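PDB 3DTZ: putative Chlorite dismutase TA0507 from Thermoplasma acidophilum, which is of unknown function but probably binds heme and may act as an oxidoreductase. Local coordinates for residues Thr26-Tyr31 with Phe110-Ile115; Asn66-Arg71 with Ile80-Ser85; Tyr182-Phe187 with Val195-Ile200; Ala142-Lys147 with Glu225-Leu230. One frame throughout, in Å; residues are numbered along the deposited sequence.

Overall arrangement
From the N terminus, strand 25-33 waits for strand 106-116, and contact 1 closes that long loop. Contact 2, the hairpin of strands 64-72 and 79-85, is nested inside it; strand 79-85 lies against strand 25-33, so the two contacts are continuous. The second half of the chain repeats the pattern: contact 4 joins strand 139-147 to the segment leading into strand 229-234 and encloses contact 3, the hairpin 180-185/194-200. Contacts 1 and 2 close before 3 and 4 open, and none cross. Strand 106-116 pairs with 180-185, and 64-72 with 229-234, so the two halves curl together into one antiparallel sheet.

Contact 1: residues Thr26-Tyr31 with Phe110-Ile115; sequences TSVLSY and FSSISI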
# COMPACT_ATOMS: atom_id res chain seq x y z
N THR D 26 -26.48 -1.20 -5.33
CA THR D 26 -25.96 0.16 -5.42
C THR D 26 -24.44 0.14 -5.61
O THR D 26 -23.76 -0.81 -5.20
CB THR D 26 -26.36 1.02 -4.22
OG1 THR D 26 -25.99 2.38 -4.46
CG2 THR D 26 -25.73 0.48 -2.89
N SER D 27 -23.93 1.21 -6.23
CA SER D 27 -22.49 1.36 -6.38
C SER D 27 -22.08 2.77 -6.04
O SER D 27 -22.83 3.72 -6.32
CB SER D 27 -22.04 1.03 -7.80
OG SER D 27 -21.96 -0.38 -7.99
N VAL D 28 -20.90 2.89 -5.45
CA VAL D 28 -20.28 4.20 -5.27
C VAL D 28 -18.94 4.10 -6.01
O VAL D 28 -18.18 3.16 -5.77
CB VAL D 28 -20.05 4.50 -3.78
CG1 VAL D 28 -19.35 5.85 -3.62
CG2 VAL D 28 -21.44 4.50 -3.00
N LEU D 29 -18.67 5.07 -6.88
CA LEU D 29 -17.41 5.14 -7.65
C LEU D 29 -16.77 6.49 -7.40
O LEU D 29 -17.48 7.50 -7.34
CB LEU D 29 -17.67 5.01 -9.17
CG LEU D 29 -18.65 3.94 -9.68
CD1 LEU D 29 -18.72 4.02 -11.22
CD2 LEU D 29 -18.21 2.54 -9.20
N SER D 30 -15.45 6.54 -7.28
CA SER D 30 -14.77 7.84 -7.23
C SER D 30 -13.63 7.88 -8.25
O SER D 30 -13.05 6.84 -8.59
CB SER D 30 -14.31 8.17 -5.82
OG SER D 30 -13.29 7.28 -5.38
N TYR D 31 -13.37 9.08 -8.77
CA TYR D 31 -12.37 9.27 -9.81
C TYR D 31 -11.57 10.51 -9.54
O TYR D 31 -12.07 11.48 -8.97
CB TYR D 31 -13.05 9.43 -11.19
CG TYR D 31 -13.60 8.14 -11.75
CD1 TYR D 31 -14.89 7.70 -11.38
CD2 TYR D 31 -12.85 7.36 -12.61
CE1 TYR D 31 -15.41 6.49 -11.86
CE2 TYR D 31 -13.35 6.14 -13.11
CZ TYR D 31 -14.63 5.73 -12.74
OH TYR D 31 -15.12 4.55 -13.22
N PHE D 110 -11.84 4.54 -6.09
CA PHE D 110 -12.64 3.64 -5.25
C PHE D 110 -13.81 3.10 -6.05
O PHE D 110 -14.37 3.81 -6.89
CB PHE D 110 -13.27 4.42 -4.06
CG PHE D 110 -14.13 3.56 -3.17
CD1 PHE D 110 -13.53 2.74 -2.21
CD2 PHE D 110 -15.52 3.58 -3.29
CE1 PHE D 110 -14.32 1.92 -1.38
CE2 PHE D 110 -16.34 2.77 -2.46
CZ PHE D 110 -15.75 1.94 -1.51
N SER D 111 -14.20 1.86 -5.78
CA SER D 111 -15.52 1.42 -6.24
C SER D 111 -16.08 0.39 -5.27
O SER D 111 -15.34 -0.34 -4.60
CB SER D 111 -15.45 0.85 -7.67
OG SER D 111 -14.79 -0.42 -7.69
N SER D 112 -17.42 0.33 -5.22
CA SER D 112 -18.06 -0.70 -4.39
C SER D 112 -19.31 -1.14 -5.13
O SER D 112 -19.83 -0.41 -5.93
CB SER D 112 -18.43 -0.16 -3.00
OG SER D 112 -19.39 0.87 -3.08
N ILE D 113 -19.75 -2.37 -4.87
CA ILE D 113 -21.04 -2.87 -5.35
C ILE D 113 -21.63 -3.64 -4.18
O ILE D 113 -20.96 -4.47 -3.54
CB ILE D 113 -20.91 -3.76 -6.63
CG1 ILE D 113 -22.25 -4.40 -7.02
CG2 ILE D 113 -19.88 -4.91 -6.42
CD1 ILE D 113 -23.20 -3.50 -7.71
N SER D 114 -22.86 -3.32 -3.84
CA SER D 114 -23.45 -3.87 -2.63
C SER D 114 -24.98 -3.85 -2.77
O SER D 114 -25.52 -3.34 -3.78
CB SER D 114 -23.02 -3.05 -1.41
OG SER D 114 -23.41 -1.70 -1.55
N ILE D 115 -25.67 -4.40 -1.77
CA ILE D 115 -27.12 -4.61 -1.86
C ILE D 115 -27.76 -3.95 -0.65
O ILE D 115 -27.36 -4.22 0.46
CB ILE D 115 -27.44 -6.13 -1.82
CG1 ILE D 115 -26.86 -6.82 -3.05
CG2 ILE D 115 -28.95 -6.38 -1.79
CD1 ILE D 115 -26.07 -8.05 -2.65
O HOH W 1 -21.89 -0.13 -3.08
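Phe110 and Ser30 sit directly across the two antiparallel strands, with Ser30 OG 3.1 Å from Phe110 CB; the hydroxyl itself is bonded to Ser109. Phe110 turns CG away from its own amide nitrogen (chi1 179°), which carries the ring along the strand beside Val28. The ring meets Val28 O obliquely, and Phe110 CE2 comes to 4.3 Å from Val28 CB. Further on, the same face turns polar. Ser112 OG stands beside Val28 CB and weakly accepts the Val28 N-H. Then Thr26 CG2 lies 3.5 Å from Ser114 OG. A water fills in between these groups, 2.7 Å from both Ser112 OG and Ser114 OG, and donates to Thr26 O; Ser114 OG also bonds Thr184. On the other face, Leu29 lays CD2 against Ser111 CB at 3.6 Å, while Ser111 OG is held by Thr75 of the second subunit. Backbone bonds join the strands at both ends, Thr26 N to Ser114 O (2.8 Å) and Ser30 N to Phe110 O (3.0 Å). Strand 25-33, flanked by 106-116 and 79-85, is an inner strand of the first ferredoxin-like half of the chlorite dismutase barrel.

Contact 2: residues Asn66-Arg71 with Ile80-Ser85; sequences NFHIYR and IFWYSS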
# COMPACT_ATOMS: atom_id res chain seq x y z
N ASN D 66 -31.70 5.84 -8.68
CA ASN D 66 -31.09 7.14 -8.44
C ASN D 66 -29.73 7.22 -9.11
O ASN D 66 -29.12 6.19 -9.48
CB ASN D 66 -31.04 7.51 -6.92
CG ASN D 66 -30.01 6.69 -6.14
OD1 ASN D 66 -29.69 5.56 -6.49
ND2 ASN D 66 -29.49 7.29 -5.07
N PHE D 67 -29.30 8.47 -9.32
CA PHE D 67 -27.93 8.75 -9.78
C PHE D 67 -27.61 10.16 -9.32
O PHE D 67 -28.32 11.13 -9.67
CB PHE D 67 -27.83 8.69 -11.31
CG PHE D 67 -26.53 9.24 -11.82
CD1 PHE D 67 -25.35 8.54 -11.58
CD2 PHE D 67 -26.48 10.48 -12.44
CE1 PHE D 67 -24.10 9.04 -12.01
CE2 PHE D 67 -25.24 11.00 -12.89
CZ PHE D 67 -24.07 10.28 -12.67
N HIS D 68 -26.57 10.29 -8.51
CA HIS D 68 -26.15 11.60 -8.02
C HIS D 68 -24.63 11.75 -8.17
O HIS D 68 -23.90 10.77 -8.02
CB HIS D 68 -26.56 11.79 -6.55
CG HIS D 68 -28.03 11.60 -6.31
ND1 HIS D 68 -28.98 12.38 -6.93
CD2 HIS D 68 -28.71 10.76 -5.50
CE1 HIS D 68 -30.19 11.99 -6.55
NE2 HIS D 68 -30.05 11.00 -5.69
N ILE D 69 -24.18 12.98 -8.40
CA ILE D 69 -22.75 13.28 -8.53
C ILE D 69 -22.37 14.16 -7.32
O ILE D 69 -23.17 15.01 -6.93
CB ILE D 69 -22.45 14.03 -9.87
CG1 ILE D 69 -23.02 13.23 -11.05
CG2 ILE D 69 -20.92 14.16 -10.02
CD1 ILE D 69 -23.02 13.98 -12.38
N TYR D 70 -21.16 13.98 -6.77
CA TYR D 70 -20.66 14.79 -5.65
C TYR D 70 -19.24 15.27 -5.93
O TYR D 70 -18.42 14.54 -6.49
CB TYR D 70 -20.62 13.97 -4.35
CG TYR D 70 -21.98 13.47 -3.99
CD1 TYR D 70 -22.44 12.24 -4.48
CD2 TYR D 70 -22.83 14.25 -3.20
CE1 TYR D 70 -23.74 11.79 -4.18
CE2 TYR D 70 -24.12 13.82 -2.89
CZ TYR D 70 -24.56 12.58 -3.37
OH TYR D 70 -25.81 12.15 -3.06
N ARG D 71 -18.98 16.51 -5.52
CA ARG D 71 -17.62 17.04 -5.40
C ARG D 71 -17.02 16.40 -4.16
O ARG D 71 -17.75 16.02 -3.24
CB ARG D 71 -17.69 18.56 -5.20
CG ARG D 71 -18.31 19.31 -6.41
CD ARG D 71 -19.01 20.60 -5.99
NE ARG D 71 -18.08 21.62 -5.49
CZ ARG D 71 -18.47 22.77 -4.96
NH1 ARG D 71 -19.78 23.06 -4.87
NH2 ARG D 71 -17.56 23.65 -4.54
N ILE D 80 -17.40 11.96 -7.11
CA ILE D 80 -17.97 10.70 -6.59
C ILE D 80 -19.32 10.52 -7.28
O ILE D 80 -20.07 11.48 -7.41
CB ILE D 80 -18.21 10.77 -5.07
CG1 ILE D 80 -16.90 11.10 -4.33
CG2 ILE D 80 -18.83 9.44 -4.52
CD1 ILE D 80 -17.11 11.82 -2.93
N PHE D 81 -19.59 9.29 -7.73
CA PHE D 81 -20.85 8.90 -8.35
C PHE D 81 -21.56 7.90 -7.44
O PHE D 81 -20.93 6.99 -6.91
CB PHE D 81 -20.56 8.19 -9.70
CG PHE D 81 -19.91 9.08 -10.73
CD1 PHE D 81 -20.66 10.10 -11.35
CD2 PHE D 81 -18.56 8.93 -11.08
CE1 PHE D 81 -20.08 10.95 -12.30
CE2 PHE D 81 -17.96 9.79 -12.03
CZ PHE D 81 -18.73 10.78 -12.66
N TRP D 82 -22.86 8.04 -7.30
CA TRP D 82 -23.66 7.06 -6.56
C TRP D 82 -24.90 6.72 -7.41
O TRP D 82 -25.59 7.60 -7.86
CB TRP D 82 -24.10 7.67 -5.22
CG TRP D 82 -25.07 6.86 -4.41
CD1 TRP D 82 -25.13 5.48 -4.31
CD2 TRP D 82 -26.11 7.38 -3.57
NE1 TRP D 82 -26.16 5.12 -3.46
CE2 TRP D 82 -26.77 6.26 -2.98
CE3 TRP D 82 -26.54 8.68 -3.24
CZ2 TRP D 82 -27.84 6.40 -2.07
CZ3 TRP D 82 -27.61 8.84 -2.33
CH2 TRP D 82 -28.27 7.69 -1.78
N TYR D 83 -25.17 5.43 -7.62
CA TYR D 83 -26.40 5.06 -8.37
C TYR D 83 -26.90 3.70 -7.89
O TYR D 83 -26.11 2.91 -7.32
CB TYR D 83 -26.16 5.01 -9.89
CG TYR D 83 -24.98 4.18 -10.31
CD1 TYR D 83 -25.10 2.81 -10.55
CD2 TYR D 83 -23.70 4.76 -10.38
CE1 TYR D 83 -23.97 2.05 -10.93
CE2 TYR D 83 -22.60 4.03 -10.74
CZ TYR D 83 -22.73 2.68 -11.02
OH TYR D 83 -21.59 1.98 -11.34
N SER D 84 -28.17 3.42 -8.17
CA SER D 84 -28.85 2.21 -7.67
C SER D 84 -29.80 1.64 -8.72
O SER D 84 -30.36 2.39 -9.50
CB SER D 84 -29.62 2.52 -6.38
OG SER D 84 -28.88 3.36 -5.50
N SER D 85 -30.00 0.32 -8.70
CA SER D 85 -30.92 -0.37 -9.62
C SER D 85 -31.20 -1.77 -9.10
O SER D 85 -30.35 -2.36 -8.48
CB SER D 85 -30.28 -0.54 -11.01
OG SER D 85 -31.19 -1.19 -11.92
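His68 and Trp82 exchange N-H and C=O in both directions across the hairpin, His68 N to Trp82 O at 2.9 Å, and Tyr70 and Ile80 do the same, Tyr70 N reaching Ile80 O at 2.8 Å.

The polar side-chain bond is at Asn66. Its chi1 of 72° folds the amide back beside its own main chain and toward the neighbouring strand. There Asn66 OD1 accepts a short bond of 2.5 Å from Ser84 OG, an oxygen that also bonds Thr26 and Tyr116. The other end of the amide, ND2, sits over one face of Trp82, 3.3 Å above the plane and toward the rim, with amide and indole planes 88° apart. A leucine in place of Asn66 would probably leave the Ser84 hydroxyl without this acceptor and the Trp82 face without its polar neighbour.

Ring contacts fill both faces. Tyr70 OH comes to the indole edge, 3.6 Å from Trp82 CE3, and His68 sets CD2 alongside Trp82 CE3 at 3.8 Å. On the opposite face of the sheet Phe67 and Phe81 run side by side, Phe67 CE1 being 3.7 Å from Phe81 CD1, and Ile69 CG1 rests against the Phe81 ring.

One face of the hairpin is therefore largely apolar beneath helices 41-60 and 88-102, whereas the other buries polar groups among rings, with the Asn66 amide bonded to a hydroxyl by OD1 and resting ND2 over the indole.

Contact 3: residues Tyr182-Phe187 with Val195-Ile200; sequences YTTYSF and VVLYEI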
# COMPACT_ATOMS: atom_id res chain seq x y z
N TYR D 182 -28.42 4.40 5.04
CA TYR D 182 -28.58 3.18 4.28
C TYR D 182 -27.45 2.20 4.59
O TYR D 182 -26.26 2.53 4.41
CB TYR D 182 -28.57 3.47 2.78
CG TYR D 182 -29.48 4.57 2.31
CD1 TYR D 182 -30.82 4.32 1.99
CD2 TYR D 182 -29.00 5.86 2.15
CE1 TYR D 182 -31.65 5.35 1.53
CE2 TYR D 182 -29.83 6.89 1.69
CZ TYR D 182 -31.15 6.62 1.39
OH TYR D 182 -31.94 7.65 0.96
N THR D 183 -27.82 1.01 5.05
CA THR D 183 -26.89 -0.08 5.25
C THR D 183 -26.98 -1.00 4.03
O THR D 183 -28.09 -1.37 3.60
CB THR D 183 -27.21 -0.89 6.53
OG1 THR D 183 -27.04 -0.05 7.67
CG2 THR D 183 -26.26 -2.06 6.65
N THR D 184 -25.83 -1.35 3.49
CA THR D 184 -25.81 -2.20 2.31
C THR D 184 -24.82 -3.33 2.60
O THR D 184 -23.85 -3.13 3.38
CB THR D 184 -25.40 -1.44 1.01
OG1 THR D 184 -23.98 -1.21 0.98
CG2 THR D 184 -26.19 -0.11 0.84
N TYR D 185 -25.06 -4.48 2.00
CA TYR D 185 -24.21 -5.64 2.26
C TYR D 185 -23.48 -6.12 1.02
O TYR D 185 -23.99 -6.04 -0.10
CB TYR D 185 -24.95 -6.77 2.95
CG TYR D 185 -26.14 -7.35 2.23
CD1 TYR D 185 -27.43 -6.79 2.38
CD2 TYR D 185 -26.00 -8.50 1.43
CE1 TYR D 185 -28.55 -7.36 1.72
CE2 TYR D 185 -27.12 -9.07 0.77
CZ TYR D 185 -28.38 -8.50 0.92
OH TYR D 185 -29.47 -9.08 0.26
N SER D 186 -22.28 -6.62 1.24
CA SER D 186 -21.43 -7.05 0.13
C SER D 186 -20.64 -8.32 0.48
O SER D 186 -19.63 -8.60 -0.16
CB SER D 186 -20.50 -5.90 -0.32
OG SER D 186 -19.76 -5.39 0.75
N PHE D 187 -21.11 -9.11 1.46
CA PHE D 187 -20.52 -10.45 1.74
C PHE D 187 -20.31 -11.22 0.45
O PHE D 187 -21.21 -11.29 -0.38
CB PHE D 187 -21.41 -11.31 2.64
CG PHE D 187 -21.64 -10.72 3.99
CD1 PHE D 187 -20.73 -10.95 5.01
CD2 PHE D 187 -22.77 -9.92 4.23
CE1 PHE D 187 -20.92 -10.41 6.28
CE2 PHE D 187 -22.97 -9.37 5.50
CZ PHE D 187 -22.04 -9.63 6.53
N VAL D 195 -21.27 -1.68 2.97
CA VAL D 195 -20.96 -0.30 2.58
C VAL D 195 -22.08 0.55 3.18
O VAL D 195 -23.28 0.31 2.92
CB VAL D 195 -20.85 -0.11 1.06
CG1 VAL D 195 -20.44 1.36 0.75
CG2 VAL D 195 -19.82 -1.10 0.44
N VAL D 196 -21.72 1.47 4.08
CA VAL D 196 -22.77 2.25 4.74
C VAL D 196 -22.81 3.63 4.08
O VAL D 196 -21.74 4.23 3.84
CB VAL D 196 -22.59 2.34 6.26
CG1 VAL D 196 -23.87 2.75 6.86
CG2 VAL D 196 -22.26 0.95 6.85
N LEU D 197 -24.00 4.06 3.69
CA LEU D 197 -24.19 5.32 2.96
C LEU D 197 -25.09 6.26 3.77
O LEU D 197 -26.10 5.82 4.34
CB LEU D 197 -24.86 5.04 1.61
CG LEU D 197 -24.23 3.93 0.76
CD1 LEU D 197 -25.04 3.68 -0.49
CD2 LEU D 197 -22.76 4.22 0.45
N TYR D 198 -24.77 7.55 3.75
CA TYR D 198 -25.58 8.56 4.45
C TYR D 198 -25.75 9.78 3.58
O TYR D 198 -24.79 10.24 2.99
CB TYR D 198 -24.92 9.02 5.72
CG TYR D 198 -24.60 7.86 6.62
CD1 TYR D 198 -25.58 7.37 7.48
CD2 TYR D 198 -23.38 7.20 6.52
CE1 TYR D 198 -25.32 6.27 8.29
CE2 TYR D 198 -23.10 6.09 7.33
CZ TYR D 198 -24.09 5.65 8.21
OH TYR D 198 -23.87 4.54 9.00
N GLU D 199 -26.98 10.28 3.51
CA GLU D 199 -27.22 11.63 3.01
C GLU D 199 -27.37 12.51 4.26
O GLU D 199 -28.16 12.20 5.16
CB GLU D 199 -28.50 11.71 2.19
CG GLU D 199 -28.46 10.89 0.91
CD GLU D 199 -29.72 11.12 0.12
OE1 GLU D 199 -29.96 12.29 -0.27
OE2 GLU D 199 -30.47 10.14 -0.09
N ILE D 200 -26.60 13.58 4.32
CA ILE D 200 -26.57 14.39 5.54
C ILE D 200 -26.69 15.88 5.21
O ILE D 200 -26.22 16.31 4.16
CB ILE D 200 -25.28 14.14 6.37
CG1 ILE D 200 -24.05 14.63 5.63
CG2 ILE D 200 -25.16 12.65 6.76
CD1 ILE D 200 -22.72 14.53 6.44
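This beta hairpin, made of the second and third strands of the second ferredoxin-like half of the barrel, pairs Tyr182 with Leu197 and Thr184 with Val195. Tyr182 and Leu197 exchange two backbone bonds, Tyr182 N to Leu197 O and Leu197 N to Tyr182 O, each 2.8 Å long; the second is almost straight at 176°. On one face of the sheet, Tyr182 CB and Leu197 CB lie 4.2 Å apart.

The grip at the Thr184 pair is different. Val195 N donates to Thr184 O at 3.0 Å. In return Thr184 N reaches Val195 O weakly, but Thr184 OG1 donates to Val195 O at 2.6 Å, lying in the carbonyl plane on a lone pair. The hydroxyl can do this because chi1 near 77° tucks OG1 against its own main chain, turned across to the partner strand, while CG2 points on to Leu197 CD1. Ser114 of the adjoining strand is bonded to OG1 as well. A valine in place of Thr184 would probably leave Val195 O with the weak backbone bond and cost the Ser114 hydroxyl one of its partners.

Strand 106-116 continues the sheet beyond Thr184, and strand 139-147 does so beyond Val196. At the far end, Tyr182 OH bonds Ser131, and Glu199 is fixed by Arg180 and Leu137. Glu199 OE2 lies 3.1 Å from Tyr182 OH, at the ring edge, its carboxylate plane only 14° from that of the phenol.

Contact 4: residues Ala142-Lys147 with Glu225-Leu230; sequences AYPMSK and ETPILL
Tyr143 packs against Ile228: Tyr143 CB lies 3.7 Å from Ile228 CG1, and Ile228 CD1 sits over one face of the Tyr143 ring, 4.3 Å from its centroid, in a CH-pi contact. A chi1 of 50° sets the ring between the side chains of Glu225 and Ile228, alongside both. Beside CD2 and CE2 of the same ring runs the aliphatic part of Glu225; Glu225 OE2 comes to 3.6 Å from Tyr143 CE2, with the carboxylate plane turned 81° from the ring. Met145, present as selenomethionine, lays its CG against Glu225 CG at 3.6 Å.

Main-chain bonds belong to the same first shell. Ala142 and Leu229 form a hydrogen-bonded pair, Ala142 N to Leu229 O at 3.0 Å and Leu229 N to Ala142 O at 2.9 Å. Before that pair the second segment follows a cis peptide into Pro227. Pro227 O is buried and has no hydrogen-bonding partner in the model; Pro144 CD lies 3.3 Å from Pro227 O. Farther along, Glu225 CA makes a nearly linear C-H...O contact with Pro144 O.

In the next shell, Arg219 forms a salt bridge with Glu225, and Arg74 bonds Ile228 O. Asp191 of the third subunit takes the Ile228 N-H, so this loop also lies at the subunit interface. Strand 139-147 is an inner strand of the second ferredoxin-like half, with 194-200 along one side and 229-234, then 222-223, along the other, the loop with the cis-proline between these two, as part of the curled sheet of the chlorite dismutase fold.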
# COMPACT_ATOMS: atom_id res chain seq x y z
N ALA D 142 -19.90 7.93 2.43
CA ALA D 142 -19.92 6.50 2.13
C ALA D 142 -18.65 5.88 2.70
O ALA D 142 -17.57 6.46 2.59
CB ALA D 142 -19.96 6.27 0.62
N TYR D 143 -18.77 4.72 3.31
CA TYR D 143 -17.54 3.97 3.56
C TYR D 143 -17.79 2.49 3.69
O TYR D 143 -18.88 2.08 4.13
CB TYR D 143 -16.81 4.49 4.80
CG TYR D 143 -17.68 4.63 6.00
CD1 TYR D 143 -18.42 5.79 6.20
CD2 TYR D 143 -17.74 3.62 6.98
CE1 TYR D 143 -19.21 5.96 7.30
CE2 TYR D 143 -18.56 3.78 8.11
CZ TYR D 143 -19.28 4.97 8.25
OH TYR D 143 -20.11 5.21 9.33
N PRO D 144 -16.75 1.69 3.36
CA PRO D 144 -16.82 0.27 3.66
C PRO D 144 -16.70 0.03 5.15
O PRO D 144 -16.12 0.86 5.87
CB PRO D 144 -15.60 -0.34 2.94
CG PRO D 144 -14.81 0.76 2.37
CD PRO D 144 -15.46 2.09 2.76
N MSE D 145 -17.25 -1.09 5.62
CA MSE D 145 -17.14 -1.46 7.02
C MSE D 145 -17.23 -3.00 7.11
O MSE D 145 -17.91 -3.65 6.29
CB MSE D 145 -18.25 -0.79 7.85
CG MSE D 145 -18.11 -1.07 9.31
SE MSE D 145 -19.23 -2.58 9.85
CE MSE D 145 -20.83 -1.53 9.86
N SER D 146 -16.53 -3.57 8.07
CA SER D 146 -16.60 -5.02 8.30
C SER D 146 -16.63 -5.25 9.81
O SER D 146 -16.37 -4.33 10.62
CB SER D 146 -15.41 -5.74 7.67
OG SER D 146 -15.42 -5.66 6.25
N LYS D 147 -16.96 -6.47 10.20
CA LYS D 147 -16.94 -6.83 11.63
C LYS D 147 -16.01 -8.01 11.86
O LYS D 147 -15.73 -8.77 10.92
CB LYS D 147 -18.37 -7.10 12.10
CG LYS D 147 -19.18 -5.83 12.12
CD LYS D 147 -20.62 -6.00 12.51
CE LYS D 147 -21.31 -4.64 12.47
NZ LYS D 147 -22.45 -4.57 13.43
N GLU D 225 -13.18 0.74 8.40
CA GLU D 225 -13.97 1.87 7.88
C GLU D 225 -13.05 2.89 7.18
O GLU D 225 -12.96 4.05 7.61
CB GLU D 225 -14.78 2.57 8.99
CG GLU D 225 -15.84 1.72 9.73
CD GLU D 225 -16.26 2.36 11.06
OE1 GLU D 225 -15.35 2.74 11.82
OE2 GLU D 225 -17.49 2.51 11.34
N THR D 226 -12.36 2.44 6.13
CA THR D 226 -11.59 3.32 5.21
C THR D 226 -11.71 2.81 3.77
O THR D 226 -11.82 1.59 3.55
CB THR D 226 -10.07 3.48 5.59
OG1 THR D 226 -9.42 2.20 5.62
CG2 THR D 226 -9.90 4.12 6.93
N PRO D 227 -11.74 3.73 2.77
CA PRO D 227 -11.75 5.18 2.91
C PRO D 227 -13.14 5.66 3.30
O PRO D 227 -14.11 5.05 2.88
CB PRO D 227 -11.46 5.67 1.49
CG PRO D 227 -12.08 4.59 0.58
CD PRO D 227 -11.73 3.31 1.35
N ILE D 228 -13.22 6.75 4.07
CA ILE D 228 -14.49 7.44 4.23
C ILE D 228 -14.55 8.56 3.19
O ILE D 228 -13.70 9.47 3.18
CB ILE D 228 -14.67 8.00 5.67
CG1 ILE D 228 -14.63 6.85 6.69
CG2 ILE D 228 -15.98 8.82 5.78
CD1 ILE D 228 -15.13 7.24 8.11
N LEU D 229 -15.53 8.47 2.30
CA LEU D 229 -15.74 9.46 1.25
C LEU D 229 -16.76 10.49 1.74
O LEU D 229 -17.79 10.12 2.27
CB LEU D 229 -16.29 8.79 -0.00
CG LEU D 229 -15.42 7.66 -0.62
CD1 LEU D 229 -15.99 7.25 -1.93
CD2 LEU D 229 -14.00 8.13 -0.80
N LEU D 230 -16.44 11.77 1.58
CA LEU D 230 -17.37 12.85 1.95
C LEU D 230 -17.52 13.71 0.72
O LEU D 230 -16.52 14.24 0.21
CB LEU D 230 -16.79 13.69 3.10
CG LEU D 230 -17.58 14.94 3.48
CD1 LEU D 230 -18.96 14.55 4.03
CD2 LEU D 230 -16.81 15.81 4.49